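Local structure of choline binding protein PCPA (Streptococcus pneumoniae, 4CP6) at residues 36-41 against 71-76. The protein is a surface protein and vaccine antigen of the pneumococcus, with a leucine-rich repeat region, that probably attaches to choline of the cell wall. Numbering follows the deposited sequence.
Sequences GTVQVG and FTVTEV
Val38 turns CG1 anti to its carbonyl carbon (chi1 -71°), and Phe71 does the same with its CG (chi1 -66°), and these two atoms meet, Val38 CG1 lying 4.0 Å from Phe71 CG. The two side chains cross at about a right angle. Phe71 CD1 lies 3.6 Å from the bare CA of Gly36. The amide N of Thr37 sits at the ring edge, near its plane. On the same face of the sheet Val38 CG2 meets Val73 CG2, and Val40 CG1 packs on Val73 CG1 at 3.8 Å and more loosely on Val76 CG2. Parallel pairing of strands 35-40 and 69-76 underlies this valine row, within the mixed sheet at the N-terminal end of the leucine-rich repeat solenoid, where strand 69-76 passes the pairing on to the short parallel strand 106-107. The register slips by one residue: Val38 pairs with Val73 but Gln39 with Glu75, a beta bulge at Thr74. Val38 O accepts Thr74 N at 3.0 Å, and Val40 N then bonds to Glu75 O at 2.9 Å, while the buried Glu75 N finds no partner. The opposite face carries Thr37, Gln39 and Glu75. The Thr74 side chain crosses that of Thr37 at about a right angle, CG2 to CG2 3.8 Å, and the Thr37 hydroxyl is hydrogen-bonded to Thr30 of the neighbouring strand 24-32. Gln39 reaches forward with NE2 to Gly41 O at 3.1 Å, tying the side chain to the loop after the strand. At the other end a water donates to Gly36 O, which also accepts Thr72 N, and bridges to Thr72 OG1 at 2.7 Å.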
ATOM      1  N   GLY A  36     -11.950  35.475  14.624  1.00 16.10           N
ATOM      2  CA  GLY A  36     -12.474  34.176  14.221  1.00 16.95           C
ATOM      3  C   GLY A  36     -11.537  33.410  13.319  1.00 16.47           C
ATOM      4  O   GLY A  36     -10.419  33.856  13.046  1.00 14.74           O
ATOM      5  N   THR A  37     -11.965  32.210  12.930  1.00 14.77           N
ATOM      6  CA  THR A  37     -11.186  31.366  12.030  1.00 14.27           C
ATOM      7  C   THR A  37     -12.075  30.877  10.940  1.00 14.75           C
ATOM      8  O   THR A  37     -13.282  30.681  11.171  1.00 15.36           O
ATOM      9  CB  THR A  37     -10.534  30.176  12.766  1.00 16.02           C
ATOM     10  OG1 THR A  37     -11.546  29.303  13.279  1.00 17.10           O
ATOM     11  CG2 THR A  37      -9.626  30.624  13.877  1.00 16.91           C
ATOM     12  N   VAL A  38     -11.490  30.675   9.748  1.00 13.06           N
ATOM     13  CA  VAL A  38     -12.207  30.117   8.611  1.00 12.94           C
ATOM     14  C   VAL A  38     -11.427  28.985   7.942  1.00 14.52           C
ATOM     15  O   VAL A  38     -10.198  28.925   8.038  1.00 14.35           O
ATOM     16  CB  VAL A  38     -12.527  31.183   7.502  1.00 15.55           C
ATOM     17  CG1 VAL A  38     -13.593  32.176   7.944  1.00 16.00           C
ATOM     18  CG2 VAL A  38     -11.275  31.908   7.001  1.00 15.04           C
ATOM     19  N   GLN A  39     -12.150  28.118   7.232  1.00 14.19           N
ATOM     20  CA  GLN A  39     -11.567  27.205   6.270  1.00 13.54           C
ATOM     21  C   GLN A  39     -11.695  27.898   4.909  1.00 15.41           C
ATOM     22  O   GLN A  39     -12.674  28.637   4.656  1.00 14.03           O
ATOM     23  CB  GLN A  39     -12.268  25.835   6.220  1.00 14.59           C
ATOM     24  CG  GLN A  39     -13.743  25.911   5.806  1.00 13.46           C
ATOM     25  CD  GLN A  39     -14.394  24.554   5.857  1.00 15.94           C
ATOM     26  OE1 GLN A  39     -14.197  23.783   6.797  1.00 14.44           O
ATOM     27  NE2 GLN A  39     -15.209  24.262   4.858  1.00 14.76           N
ATOM     28  N   VAL A  40     -10.705  27.696   4.029  1.00 12.60           N
ATOM     29  CA  VAL A  40     -10.743  28.162   2.650  1.00 12.41           C
ATOM     30  C   VAL A  40     -11.442  27.068   1.854  1.00 16.45           C
ATOM     31  O   VAL A  40     -11.015  25.904   1.882  1.00 14.77           O
ATOM     32  CB  VAL A  40      -9.373  28.610   2.068  1.00 14.04           C
ATOM     33  CG1 VAL A  40      -8.293  27.533   2.240  1.00 13.79           C
ATOM     34  CG2 VAL A  40      -9.497  29.033   0.608  1.00 14.83           C
ATOM     35  N   GLY A  41     -12.562  27.431   1.243  1.00 13.70           N
ATOM     36  CA  GLY A  41     -13.416  26.534   0.476  1.00 13.96           C
ATOM     37  C   GLY A  41     -14.665  26.226   1.280  1.00 16.32           C
ATOM     38  O   GLY A  41     -14.625  26.197   2.517  1.00 14.49           O
ATOM     39  N   PHE A  71     -10.685  37.124  10.379  1.00 14.26           N
ATOM     40  CA  PHE A  71     -10.758  35.656  10.339  1.00 13.50           C
ATOM     41  C   PHE A  71      -9.437  35.107   9.785  1.00 15.53           C
ATOM     42  O   PHE A  71      -9.042  35.446   8.676  1.00 15.09           O
ATOM     43  CB  PHE A  71     -11.910  35.199   9.451  1.00 14.75           C
ATOM     44  CG  PHE A  71     -13.256  35.571  10.020  1.00 15.92           C
ATOM     45  CD1 PHE A  71     -13.905  34.735  10.930  1.00 17.92           C
ATOM     46  CD2 PHE A  71     -13.872  36.771   9.659  1.00 18.04           C
ATOM     47  CE1 PHE A  71     -15.152  35.088  11.461  1.00 19.32           C
ATOM     48  CE2 PHE A  71     -15.118  37.117  10.179  1.00 20.78           C
ATOM     49  CZ  PHE A  71     -15.735  36.293  11.107  1.00 19.13           C
ATOM     50  N   THR A  72      -8.731  34.305  10.592  1.00 14.56           N
ATOM     51  CA  THR A  72      -7.481  33.680  10.167  1.00 13.36           C
ATOM     52  C   THR A  72      -7.878  32.395   9.415  1.00 14.39           C
ATOM     53  O   THR A  72      -8.800  31.700   9.850  1.00 15.22           O
ATOM     54  CB  THR A  72      -6.625  33.369  11.396  1.00 17.06           C
ATOM     55  OG1 THR A  72      -6.280  34.615  12.038  1.00 16.34           O
ATOM     56  CG2 THR A  72      -5.328  32.669  11.034  1.00 17.13           C
ATOM     57  N   VAL A  73      -7.234  32.149   8.262  1.00 13.31           N
ATOM     58  CA  VAL A  73      -7.502  30.939   7.453  1.00 13.25           C
ATOM     59  C   VAL A  73      -6.668  29.818   8.097  1.00 14.61           C
ATOM     60  O   VAL A  73      -5.420  29.836   7.997  1.00 14.32           O
ATOM     61  CB  VAL A  73      -7.140  31.135   5.960  1.00 14.60           C
ATOM     62  CG1 VAL A  73      -7.474  29.881   5.151  1.00 15.53           C
ATOM     63  CG2 VAL A  73      -7.869  32.358   5.368  1.00 14.24           C
ATOM     64  N   THR A  74      -7.336  28.890   8.817  1.00 12.09           N
ATOM     65  CA  THR A  74      -6.626  27.837   9.557  1.00 12.55           C
ATOM     66  C   THR A  74      -6.720  26.465   8.901  1.00 14.90           C
ATOM     67  O   THR A  74      -6.029  25.533   9.337  1.00 13.62           O
ATOM     68  CB  THR A  74      -7.172  27.780  10.988  1.00 14.88           C
ATOM     69  OG1 THR A  74      -8.576  27.564  10.928  1.00 14.28           O
ATOM     70  CG2 THR A  74      -6.908  29.086  11.782  1.00 17.15           C
ATOM     71  N   GLU A  75      -7.612  26.304   7.923  1.00 12.30           N
ATOM     72  CA  GLU A  75      -7.797  24.998   7.291  1.00 12.30           C
ATOM     73  C   GLU A  75      -8.042  25.101   5.820  1.00 13.89           C
ATOM     74  O   GLU A  75      -8.646  26.076   5.350  1.00 13.29           O
ATOM     75  CB  GLU A  75      -8.977  24.240   7.940  1.00 13.40           C
ATOM     76  CG  GLU A  75      -8.845  24.105   9.451  1.00 15.86           C
ATOM     77  CD  GLU A  75      -9.776  23.125  10.121  1.00 18.84           C
ATOM     78  OE1 GLU A  75     -10.449  22.358   9.399  1.00 16.51           O
ATOM     79  OE2 GLU A  75      -9.847  23.142  11.372  1.00 19.27           O
ATOM     80  N   VAL A  76      -7.589  24.084   5.074  1.00 12.17           N
ATOM     81  CA  VAL A  76      -7.944  23.913   3.675  1.00 11.38           C
ATOM     82  C   VAL A  76      -9.146  22.958   3.685  1.00 13.83           C
ATOM     83  O   VAL A  76      -9.023  21.808   4.152  1.00 12.89           O
ATOM     84  CB  VAL A  76      -6.793  23.374   2.811  1.00 12.34           C
ATOM     85  CG1 VAL A  76      -7.285  23.041   1.410  1.00 12.25           C
ATOM     86  CG2 VAL A  76      -5.643  24.388   2.755  1.00 12.09           C
TER
HETATM   87  O   HOH W   1      -8.239  35.767  13.546  1.00 20.60           O